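Local coordinates for putative uronate isomerase (Thermotoga maritima, PDB 4NAR), which probably acts in the manner of a lactate racemase, interconverting the D and L forms of lactate, although this activity is not established for it, at residues A[132-136]-A[137-141]; A[8-11]-A[12-16]; A[397-401]-A[402-406]; A[322-326]-A[327-331]. One frame throughout, in Å; residues are numbered along the deposited sequence.

Contact 1: residues A[132-136]-A[137-141]; sequences IKVNR and LLFED
Asn135 and Leu137 form an Asx turn where strand 130-135 ends and a short 3-10 turn begins. Hydrogen bonds carry most of it. Asn135 OD1 accepts from Leu137 N at 3.0 Å, nearly straight (163°), in the carbonyl plane and on a lone pair. The CG branch stands anti to the backbone N (chi1 -161°), which brings the amide alongside Leu137, pointing the same way. Two backbone bonds finish the turn, Leu138 N to Asn135 O at 3.3 Å and Phe139 N to Arg136 O at 3.0 Å. At the other end of the amide, ND2 bonds to His99 ND1, which probably fixes which way round the group lies. An alanine here would probably leave both Leu137 N and His99 ND1 without their partners on this side chain. Apolar packing follows: Val134 CG2 meets the edge of the Phe139 ring, 3.7 Å from CE2, while Leu138 CB covers one ring face. Phe139 reaches onward to strand 107-113, the antiparallel partner of strand 130-135. The charged pair comes last. Glu140 OE2 sits over one face of the Arg136 guanidinium, 3.4 Å from NH2, with no N-H aimed at it.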
loop_
_atom_site.group_PDB
_atom_site.type_symbol
_atom_site.label_atom_id
_atom_site.label_comp_id
_atom_site.label_asym_id
_atom_site.label_seq_id
_atom_site.Cartn_x
_atom_site.Cartn_y
_atom_site.Cartn_z
ATOM N N ILE A 132 -13.031 0.830 -15.184
ATOM C CA ILE A 132 -12.317 1.653 -14.211
ATOM C C ILE A 132 -13.300 2.564 -13.486
ATOM O O ILE A 132 -13.902 3.455 -14.096
ATOM C CB ILE A 132 -11.227 2.517 -14.894
ATOM C CG1 ILE A 132 -10.194 1.613 -15.565
ATOM C CG2 ILE A 132 -10.532 3.426 -13.896
ATOM C CD1 ILE A 132 -10.179 1.752 -17.064
ATOM N N LYS A 133 -13.446 2.345 -12.182
ATOM C CA LYS A 133 -14.380 3.125 -11.375
ATOM C C LYS A 133 -13.688 3.701 -10.143
ATOM O O LYS A 133 -13.083 2.956 -9.346
ATOM C CB LYS A 133 -15.561 2.254 -10.943
ATOM C CG LYS A 133 -16.295 1.594 -12.094
ATOM C CD LYS A 133 -17.419 0.727 -11.569
ATOM C CE LYS A 133 -17.921 -0.234 -12.638
ATOM N NZ LYS A 133 -18.314 -1.535 -12.018
ATOM N N VAL A 134 -13.780 5.023 -9.985
ATOM C CA VAL A 134 -13.124 5.694 -8.875
ATOM C C VAL A 134 -14.098 6.629 -8.155
ATOM O O VAL A 134 -15.176 6.952 -8.703
ATOM C CB VAL A 134 -11.881 6.467 -9.359
ATOM C CG1 VAL A 134 -10.819 5.479 -9.824
ATOM C CG2 VAL A 134 -12.260 7.426 -10.486
ATOM N N ASN A 135 -13.728 7.035 -6.934
ATOM C CA ASN A 135 -14.605 7.854 -6.102
ATOM C C ASN A 135 -15.104 9.033 -6.912
ATOM O O ASN A 135 -14.298 9.705 -7.586
ATOM C CB ASN A 135 -13.883 8.392 -4.862
ATOM C CG ASN A 135 -14.861 8.845 -3.789
ATOM O OD1 ASN A 135 -15.577 9.826 -3.969
ATOM N ND2 ASN A 135 -14.920 8.103 -2.681
ATOM N N ARG A 136 -16.413 9.282 -6.870
ATOM C CA ARG A 136 -16.993 10.302 -7.747
ATOM C C ARG A 136 -16.573 11.716 -7.329
ATOM O O ARG A 136 -16.698 12.663 -8.119
ATOM C CB ARG A 136 -18.513 10.165 -7.842
ATOM C CG ARG A 136 -19.192 10.054 -6.496
ATOM C CD ARG A 136 -20.702 10.054 -6.666
ATOM N NE ARG A 136 -21.311 11.039 -5.771
ATOM C CZ ARG A 136 -21.870 12.179 -6.169
ATOM N NH1 ARG A 136 -21.929 12.486 -7.462
ATOM N NH2 ARG A 136 -22.387 13.009 -5.269
ATOM N N LEU A 137 -16.037 11.846 -6.114
ATOM C CA LEU A 137 -15.497 13.131 -5.655
ATOM C C LEU A 137 -14.464 13.736 -6.601
ATOM O O LEU A 137 -14.426 14.957 -6.768
ATOM C CB LEU A 137 -14.909 13.039 -4.248
ATOM C CG LEU A 137 -15.849 13.319 -3.069
ATOM C CD1 LEU A 137 -15.158 12.880 -1.781
ATOM C CD2 LEU A 137 -16.219 14.802 -2.991
ATOM N N LEU A 138 -13.640 12.894 -7.225
ATOM C CA LEU A 138 -12.671 13.375 -8.213
ATOM C C LEU A 138 -13.253 14.277 -9.294
ATOM O O LEU A 138 -12.516 15.071 -9.880
ATOM C CB LEU A 138 -11.955 12.215 -8.897
ATOM C CG LEU A 138 -10.935 11.536 -7.991
ATOM C CD1 LEU A 138 -10.109 10.562 -8.821
ATOM C CD2 LEU A 138 -10.060 12.576 -7.277
ATOM N N PHE A 139 -14.557 14.162 -9.557
ATOM C CA PHE A 139 -15.157 14.848 -10.706
ATOM C C PHE A 139 -16.155 15.938 -10.352
ATOM O O PHE A 139 -16.856 16.442 -11.229
ATOM C CB PHE A 139 -15.770 13.828 -11.669
ATOM C CG PHE A 139 -14.852 12.673 -11.937
ATOM C CD1 PHE A 139 -13.701 12.848 -12.711
ATOM C CD2 PHE A 139 -15.092 11.436 -11.360
ATOM C CE1 PHE A 139 -12.822 11.793 -12.931
ATOM C CE2 PHE A 139 -14.216 10.370 -11.571
ATOM C CZ PHE A 139 -13.072 10.550 -12.358
ATOM N N GLU A 140 -16.213 16.296 -9.076
ATOM C CA GLU A 140 -17.058 17.404 -8.628
ATOM C C GLU A 140 -16.391 18.755 -8.909
ATOM O O GLU A 140 -15.270 18.796 -9.423
ATOM C CB GLU A 140 -17.394 17.251 -7.148
ATOM C CG GLU A 140 -17.594 15.800 -6.777
ATOM C CD GLU A 140 -18.775 15.584 -5.866
ATOM O OE1 GLU A 140 -19.105 16.520 -5.097
ATOM O OE2 GLU A 140 -19.370 14.480 -5.927
ATOM N N ASP A 141 -17.080 19.848 -8.587
ATOM C CA ASP A 141 -16.569 21.185 -8.905
ATOM C C ASP A 141 -15.401 21.641 -8.015
ATOM O O ASP A 141 -15.522 22.622 -7.276
ATOM C CB ASP A 141 -17.708 22.222 -8.871
ATOM C CG ASP A 141 -18.482 22.219 -7.539
ATOM O OD1 ASP A 141 -18.178 21.380 -6.656
ATOM O OD2 ASP A 141 -19.409 23.056 -7.376
#

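Contact 2: residues A[8-11]-A[12-16]; sequences DPLT and EEKIK
Thr11 is the N-cap of helix 12-24, and its OG1 accepts from Lys14 N at 3.0 Å with an N-H...O angle of 171°. With chi1 at 67°, the hydroxyl oxygen lies between the backbone N and the carbonyl carbon and faces the first turn, where helical N-H groups lack earlier carbonyls. Threonine suits the place because a short side chain with an oxygen one bond beyond CB can reach a first-turn N-H. Its own carbonyl starts the helical pattern, with Ile15 N to Thr11 O at 2.9 Å. Leu10, one residue before the cap, and Ile15 close a hydrophobic staple over this turn: Leu10 CD2 lies 3.7 Å from Ile15 CG1, the two side chains crossing at about a right angle. Leu10 CD1 also rests 4.0 Å from Lys14 CB, so the lysine lends its aliphatic stem. Leu10 packs as well on Pro233 and Leu236 of strand 231-240. A serine in its place would probably lose the staple and open a gap between Ile15 and those two residues. Polar cap and apolar staple thus work together: the threonine hydroxyl gives a first-turn amide an acceptor, while the leucine probably helps set the direction in which the chain enters the helix.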
loop_
_atom_site.group_PDB
_atom_site.type_symbol
_atom_site.label_atom_id
_atom_site.label_comp_id
_atom_site.label_asym_id
_atom_site.label_seq_id
_atom_site.Cartn_x
_atom_site.Cartn_y
_atom_site.Cartn_z
ATOM N N ASP A 8 17.905 16.425 4.959
ATOM C CA ASP A 8 18.163 15.340 5.896
ATOM C C ASP A 8 18.457 15.996 7.237
ATOM O O ASP A 8 19.613 16.297 7.543
ATOM C CB ASP A 8 19.333 14.473 5.419
ATOM C CG ASP A 8 19.508 13.180 6.243
ATOM O OD1 ASP A 8 18.731 12.914 7.205
ATOM O OD2 ASP A 8 20.437 12.403 5.901
ATOM N N PRO A 9 17.397 16.273 8.020
ATOM C CA PRO A 9 16.013 16.012 7.583
ATOM C C PRO A 9 15.420 17.160 6.752
ATOM O O PRO A 9 15.904 18.297 6.840
ATOM C CB PRO A 9 15.252 15.877 8.904
ATOM C CG PRO A 9 16.016 16.804 9.857
ATOM C CD PRO A 9 17.475 16.710 9.431
ATOM N N LEU A 10 14.399 16.859 5.945
ATOM C CA LEU A 10 13.630 17.895 5.260
ATOM C C LEU A 10 12.781 18.601 6.313
ATOM O O LEU A 10 12.096 17.941 7.106
ATOM C CB LEU A 10 12.737 17.280 4.187
ATOM C CG LEU A 10 11.694 18.204 3.568
ATOM C CD1 LEU A 10 12.382 19.298 2.775
ATOM C CD2 LEU A 10 10.723 17.407 2.694
ATOM N N THR A 11 12.834 19.933 6.350
ATOM C CA THR A 11 12.206 20.668 7.453
ATOM C C THR A 11 10.825 21.204 7.130
ATOM O O THR A 11 10.511 21.474 5.963
ATOM C CB THR A 11 13.059 21.864 7.928
ATOM O OG1 THR A 11 13.108 22.868 6.898
ATOM C CG2 THR A 11 14.473 21.405 8.322
ATOM N N GLU A 12 10.014 21.371 8.176
ATOM C CA GLU A 12 8.721 22.039 8.052
ATOM C C GLU A 12 8.875 23.421 7.390
ATOM O O GLU A 12 8.037 23.829 6.576
ATOM C CB GLU A 12 8.035 22.174 9.417
ATOM C CG GLU A 12 6.516 22.256 9.311
ATOM C CD GLU A 12 5.818 22.538 10.636
ATOM O OE1 GLU A 12 4.801 23.268 10.602
ATOM O OE2 GLU A 12 6.261 22.021 11.696
ATOM N N GLU A 13 9.958 24.124 7.717
ATOM C CA GLU A 13 10.196 25.445 7.140
ATOM C C GLU A 13 10.342 25.378 5.625
ATOM O O GLU A 13 9.688 26.145 4.912
ATOM C CB GLU A 13 11.418 26.127 7.765
ATOM C CG GLU A 13 11.204 27.626 7.984
ATOM C CD GLU A 13 12.313 28.494 7.394
ATOM O OE1 GLU A 13 13.485 28.315 7.804
ATOM O OE2 GLU A 13 12.009 29.359 6.531
ATOM N N LYS A 14 11.204 24.478 5.146
ATOM C CA LYS A 14 11.379 24.265 3.707
ATOM C C LYS A 14 10.062 23.820 3.062
ATOM O O LYS A 14 9.682 24.321 2.001
ATOM C CB LYS A 14 12.463 23.214 3.419
ATOM C CG LYS A 14 13.918 23.708 3.434
ATOM C CD LYS A 14 14.906 22.516 3.388
ATOM C CE LYS A 14 15.639 22.431 2.053
ATOM N NZ LYS A 14 14.717 22.733 0.921
ATOM N N ILE A 15 9.375 22.875 3.703
ATOM C CA ILE A 15 8.098 22.373 3.197
ATOM C C ILE A 15 7.115 23.530 3.015
ATOM O O ILE A 15 6.548 23.698 1.925
ATOM C CB ILE A 15 7.511 21.278 4.120
ATOM C CG1 ILE A 15 8.281 19.964 3.919
ATOM C CG2 ILE A 15 6.013 21.095 3.875
ATOM C CD1 ILE A 15 8.038 18.934 5.011
ATOM N N LYS A 16 6.963 24.342 4.064
ATOM C CA LYS A 16 6.134 25.554 4.017
ATOM C C LYS A 16 6.461 26.505 2.847
ATOM O O LYS A 16 5.548 27.010 2.175
ATOM C CB LYS A 16 6.192 26.295 5.360
ATOM C CG LYS A 16 5.285 25.693 6.422
ATOM C CD LYS A 16 5.771 25.978 7.850
ATOM C CE LYS A 16 5.324 27.345 8.363
ATOM N NZ LYS A 16 5.494 27.445 9.850
#

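Contact 3: residues A[397-401]-A[402-406]; sequences SKIKK and EDFMD
Phe404 sets its CG anti to its own carbonyl carbon (chi1 -62°), and this lays the ring back along the preceding chain, where its CD2 comes 3.3 Å from Lys400 O. The oxygen lies at the ring edge, in the plane, so it faces the slightly positive C-H rim rather than the electron-rich face. Ile399 CG2 meets the ring obliquely, 4.1 Å from Phe404 CE2, and both residues are buried. Lys401 takes a different torsion: its CG stands between the backbone N and the carbonyl carbon (chi1 57°), and its chain runs side by side with Glu402, CG lying 3.3 Å from Glu402 OE2. The opposite charges remain apart, with Lys401 NZ 4.6 Å from Glu402 OE2, beyond a salt bridge but at a distance where some attraction is likely. The backbone here makes a short 3-10 turn, in the loop that follows strand 392-393 and leads to strand 409-412, the two outermost strands of the five-stranded parallel sheet. Asp403 N bonds to Lys400 O at 3.0 Å and Phe404 N to Lys401 O at 2.8 Å. The aromatic and branched residues suit the inner side, for Phe404 rests on Val272 and Ile305 and Ile399 on Tyr307 and Trp411, all from strands of that sheet. The charged residues remain exposed. Met405, present as selenomethionine, bends back on the turn, its CG 3.6 Å from Lys401 O.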
loop_
_atom_site.group_PDB
_atom_site.type_symbol
_atom_site.label_atom_id
_atom_site.label_comp_id
_atom_site.label_asym_id
_atom_site.label_seq_id
_atom_site.Cartn_x
_atom_site.Cartn_y
_atom_site.Cartn_z
ATOM N N SER A 397 3.423 -13.484 23.980
ATOM C CA SER A 397 3.961 -13.115 25.288
ATOM C C SER A 397 5.329 -13.747 25.525
ATOM O O SER A 397 6.074 -13.309 26.396
ATOM C CB SER A 397 3.004 -13.522 26.411
ATOM O OG SER A 397 3.089 -14.917 26.664
ATOM N N LYS A 398 5.654 -14.782 24.755
ATOM C CA LYS A 398 6.931 -15.474 24.915
ATOM C C LYS A 398 8.005 -14.980 23.951
ATOM O O LYS A 398 9.128 -15.494 23.955
ATOM C CB LYS A 398 6.766 -16.989 24.747
ATOM C CG LYS A 398 6.472 -17.740 26.040
ATOM C CD LYS A 398 5.050 -17.488 26.527
ATOM C CE LYS A 398 4.835 -18.035 27.946
ATOM N NZ LYS A 398 3.907 -17.142 28.729
ATOM N N ILE A 399 7.667 -13.997 23.120
ATOM C CA ILE A 399 8.635 -13.461 22.161
ATOM C C ILE A 399 9.432 -12.290 22.757
ATOM O O ILE A 399 8.842 -11.294 23.172
ATOM C CB ILE A 399 7.946 -12.997 20.868
ATOM C CG1 ILE A 399 7.066 -14.111 20.294
ATOM C CG2 ILE A 399 8.993 -12.561 19.836
ATOM C CD1 ILE A 399 7.844 -15.328 19.833
ATOM N N LYS A 400 10.761 -12.402 22.786
ATOM C CA LYS A 400 11.620 -11.361 23.388
ATOM C C LYS A 400 12.918 -11.144 22.607
ATOM O O LYS A 400 13.540 -12.119 22.158
ATOM C CB LYS A 400 11.919 -11.685 24.861
ATOM C CG LYS A 400 10.836 -11.171 25.812
ATOM C CD LYS A 400 10.605 -12.111 26.992
ATOM C CE LYS A 400 10.299 -13.526 26.523
ATOM N NZ LYS A 400 10.225 -14.481 27.671
ATOM N N LYS A 401 13.321 -9.878 22.442
ATOM C CA LYS A 401 14.458 -9.549 21.575
ATOM C C LYS A 401 15.735 -10.330 21.894
ATOM O O LYS A 401 16.473 -10.704 20.976
ATOM C CB LYS A 401 14.754 -8.038 21.550
ATOM C CG LYS A 401 15.033 -7.424 22.911
ATOM C CD LYS A 401 14.939 -5.883 22.904
ATOM C CE LYS A 401 14.355 -5.392 24.243
ATOM N NZ LYS A 401 14.391 -3.907 24.442
ATOM N N GLU A 402 15.976 -10.579 23.185
ATOM C CA GLU A 402 17.208 -11.234 23.638
ATOM C C GLU A 402 17.357 -12.655 23.099
ATOM O O GLU A 402 18.467 -13.180 23.024
ATOM C CB GLU A 402 17.320 -11.238 25.174
ATOM C CG GLU A 402 17.590 -9.876 25.795
ATOM C CD GLU A 402 16.357 -8.978 25.799
ATOM O OE1 GLU A 402 15.220 -9.518 25.770
ATOM O OE2 GLU A 402 16.528 -7.733 25.828
ATOM N N ASP A 403 16.237 -13.268 22.729
ATOM C CA ASP A 403 16.258 -14.595 22.116
ATOM C C ASP A 403 16.620 -14.539 20.637
ATOM O O ASP A 403 16.718 -15.580 19.996
ATOM C CB ASP A 403 14.903 -15.305 22.278
ATOM C CG ASP A 403 14.526 -15.541 23.742
ATOM O OD1 ASP A 403 15.446 -15.717 24.581
ATOM O OD2 ASP A 403 13.310 -15.539 24.051
ATOM N N PHE A 404 16.828 -13.345 20.083
ATOM C CA PHE A 404 17.061 -13.258 18.635
ATOM C C PHE A 404 18.307 -12.487 18.223
ATOM O O PHE A 404 18.283 -11.764 17.221
ATOM C CB PHE A 404 15.810 -12.733 17.894
ATOM C CG PHE A 404 14.608 -13.631 18.040
ATOM C CD1 PHE A 404 14.367 -14.651 17.129
ATOM C CD2 PHE A 404 13.748 -13.491 19.119
ATOM C CE1 PHE A 404 13.264 -15.503 17.276
ATOM C CE2 PHE A 404 12.647 -14.336 19.272
ATOM C CZ PHE A 404 12.404 -15.341 18.348
HETATM N N MSE A 405 19.396 -12.667 18.972
HETATM C CA MSE A 405 20.645 -11.948 18.691
HETATM C C MSE A 405 21.761 -12.848 18.170
HETATM O O MSE A 405 22.880 -12.389 17.929
HETATM C CB MSE A 405 21.140 -11.222 19.940
HETATM C CG MSE A 405 20.035 -10.828 20.905
HETATM SE SE MSE A 405 20.070 -8.918 21.347
HETATM C CE MSE A 405 18.939 -8.228 19.892
ATOM N N ASP A 406 21.456 -14.129 18.013
ATOM C CA ASP A 406 22.399 -15.093 17.455
ATOM C C ASP A 406 22.774 -14.713 16.018
ATOM O O ASP A 406 22.100 -13.889 15.383
ATOM C CB ASP A 406 21.784 -16.487 17.505
ATOM C CG ASP A 406 20.296 -16.445 17.829
ATOM O OD1 ASP A 406 19.479 -16.542 16.885
ATOM O OD2 ASP A 406 19.940 -16.297 19.025
#

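Contact 4: residues A[322-326]-A[327-331]; sequences KWIRE and IGYHC
Ile324 and Gly328 are joined by the last backbone bond at the glycine-terminated end of helix 318-327: Gly328 N donates to Ile324 O at 2.8 Å, the N-H bent somewhat from the line (149°). One residue earlier, Ile327 N gives a straighter bond to Trp323 O at 3.2 Å. Gly328 then leaves the helix with a positive phi (69°), a conformation that costs a residue with a side chain more, and leads the chain toward helix 332-341. Beyond it the backbone finds partners outside the helix. Tyr329 pairs with the backbone of Val389 and its carbonyl accepts from Asn390 ND2, while Cys331 N donates to Glu369 OE1. The other oxygen of that carboxylate, OE2, bonds His330 ND1, so Glu369 grips two successive residues. Cys331 in turn caps the next helix with its side chain. The Arg325 guanidinium forms a salt bridge with Asp321 through NH2. Ile327, branched and buried, suits its packing against Val335, Phe345 and Val353. Tyr329 has a polar partner for its hydroxyl in His352 NE2. Ile324 CG2, anti to its backbone N and beside the carbonyl carbon, meets the tyrosine ring obliquely and lies 3.6 Å from Tyr329 OH.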
loop_
_atom_site.group_PDB
_atom_site.type_symbol
_atom_site.label_atom_id
_atom_site.label_comp_id
_atom_site.label_asym_id
_atom_site.label_seq_id
_atom_site.Cartn_x
_atom_site.Cartn_y
_atom_site.Cartn_z
ATOM N N LYS A 322 -13.653 -13.750 5.619
ATOM C CA LYS A 322 -14.214 -15.083 5.340
ATOM C C LYS A 322 -13.454 -15.742 4.192
ATOM O O LYS A 322 -13.090 -16.921 4.251
ATOM C CB LYS A 322 -15.691 -14.964 4.960
ATOM C CG LYS A 322 -16.624 -15.996 5.582
ATOM C CD LYS A 322 -18.087 -15.522 5.484
ATOM C CE LYS A 322 -18.311 -14.210 6.282
ATOM N NZ LYS A 322 -19.288 -13.245 5.638
ATOM N N TRP A 323 -13.200 -14.964 3.150
ATOM C CA TRP A 323 -12.531 -15.494 1.971
ATOM C C TRP A 323 -11.110 -15.947 2.270
ATOM O O TRP A 323 -10.706 -17.036 1.851
ATOM C CB TRP A 323 -12.549 -14.470 0.847
ATOM C CG TRP A 323 -13.888 -14.371 0.197
ATOM C CD1 TRP A 323 -14.885 -15.315 0.213
ATOM C CD2 TRP A 323 -14.387 -13.269 -0.579
ATOM N NE1 TRP A 323 -15.973 -14.865 -0.506
ATOM C CE2 TRP A 323 -15.694 -13.614 -1.006
ATOM C CE3 TRP A 323 -13.859 -12.027 -0.957
ATOM C CZ2 TRP A 323 -16.481 -12.752 -1.799
ATOM C CZ3 TRP A 323 -14.641 -11.170 -1.744
ATOM C CH2 TRP A 323 -15.939 -11.541 -2.155
ATOM N N ILE A 324 -10.363 -15.118 2.994
ATOM C CA ILE A 324 -9.010 -15.480 3.408
ATOM C C ILE A 324 -8.976 -16.811 4.163
ATOM O O ILE A 324 -8.151 -17.683 3.852
ATOM C CB ILE A 324 -8.364 -14.383 4.273
ATOM C CG1 ILE A 324 -8.078 -13.140 3.416
ATOM C CG2 ILE A 324 -7.086 -14.914 4.918
ATOM C CD1 ILE A 324 -7.975 -11.861 4.206
ATOM N N ARG A 325 -9.872 -16.963 5.140
ATOM C CA ARG A 325 -9.978 -18.191 5.930
ATOM C C ARG A 325 -10.433 -19.410 5.106
ATOM O O ARG A 325 -10.022 -20.534 5.394
ATOM C CB ARG A 325 -10.910 -17.985 7.132
ATOM C CG ARG A 325 -10.306 -17.153 8.263
ATOM C CD ARG A 325 -11.270 -16.984 9.458
ATOM N NE ARG A 325 -12.202 -15.867 9.272
ATOM C CZ ARG A 325 -13.520 -15.986 9.077
ATOM N NH1 ARG A 325 -14.087 -17.186 9.044
ATOM N NH2 ARG A 325 -14.275 -14.896 8.923
ATOM N N GLU A 326 -11.276 -19.195 4.094
ATOM C CA GLU A 326 -11.682 -20.282 3.197
ATOM C C GLU A 326 -10.486 -20.903 2.467
ATOM O O GLU A 326 -10.235 -22.112 2.564
ATOM C CB GLU A 326 -12.701 -19.790 2.163
ATOM C CG GLU A 326 -14.137 -20.239 2.424
ATOM C CD GLU A 326 -15.178 -19.175 2.043
ATOM O OE1 GLU A 326 -15.026 -18.535 0.966
ATOM O OE2 GLU A 326 -16.145 -18.978 2.827
ATOM N N ILE A 327 -9.754 -20.078 1.727
ATOM C CA ILE A 327 -8.653 -20.592 0.929
ATOM C C ILE A 327 -7.387 -20.872 1.771
ATOM O O ILE A 327 -6.658 -21.828 1.500
ATOM C CB ILE A 327 -8.344 -19.657 -0.281
ATOM C CG1 ILE A 327 -7.463 -20.370 -1.314
ATOM C CG2 ILE A 327 -7.746 -18.299 0.171
ATOM C CD1 ILE A 327 -6.982 -19.450 -2.414
ATOM N N GLY A 328 -7.133 -20.047 2.788
ATOM C CA GLY A 328 -5.928 -20.198 3.595
ATOM C C GLY A 328 -4.659 -19.852 2.817
ATOM O O GLY A 328 -4.699 -19.487 1.620
ATOM N N TYR A 329 -3.514 -19.984 3.480
ATOM C CA TYR A 329 -2.264 -19.489 2.908
ATOM C C TYR A 329 -1.448 -20.573 2.213
ATOM O O TYR A 329 -1.005 -21.533 2.841
ATOM C CB TYR A 329 -1.453 -18.777 3.985
ATOM C CG TYR A 329 -2.076 -17.465 4.430
ATOM C CD1 TYR A 329 -1.727 -16.262 3.808
ATOM C CD2 TYR A 329 -3.007 -17.424 5.462
ATOM C CE1 TYR A 329 -2.290 -15.047 4.209
ATOM C CE2 TYR A 329 -3.569 -16.220 5.877
ATOM C CZ TYR A 329 -3.205 -15.029 5.242
ATOM O OH TYR A 329 -3.757 -13.820 5.628
ATOM N N HIS A 330 -1.233 -20.394 0.913
ATOM C CA HIS A 330 -0.619 -21.418 0.080
ATOM C C HIS A 330 0.244 -20.811 -1.020
ATOM O O HIS A 330 0.190 -19.601 -1.261
ATOM C CB HIS A 330 -1.708 -22.257 -0.588
ATOM C CG HIS A 330 -2.637 -22.936 0.375
ATOM N ND1 HIS A 330 -2.423 -24.216 0.830
ATOM C CD2 HIS A 330 -3.792 -22.511 0.952
ATOM C CE1 HIS A 330 -3.408 -24.561 1.650
ATOM N NE2 HIS A 330 -4.245 -23.544 1.743
ATOM N N CYS A 331 1.021 -21.667 -1.692
ATOM C CA CYS A 331 1.922 -21.242 -2.759
ATOM C C CYS A 331 1.133 -20.970 -4.037
ATOM O O CYS A 331 -0.058 -21.319 -4.143
ATOM C CB CYS A 331 3.002 -22.308 -3.023
ATOM S SG CYS A 331 2.377 -23.869 -3.780
#

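Overall arrangement
Along the chain the order is contact 2, contact 1, contact 4, contact 3, and none touches another. Contacts 1 and 2 both belong to the lactate racemase N-terminal domain, their centres 32 Å apart: contact 2 leads from edge strand 5-6 of the seven-stranded mixed sheet into helix 12-24, and contact 1 leaves the small antiparallel sheet for strand 144-150 of the mixed one. Contact 3 lies by the five-stranded parallel sheet and contact 4 joins two helices, their centres 29 Å apart. Contacts 1 and 3 are the most distant pair, 48 Å between centres, across the chain's centre. All four lie at or between the ends of regular elements, each a local turn or cap rather than a tie between distant parts.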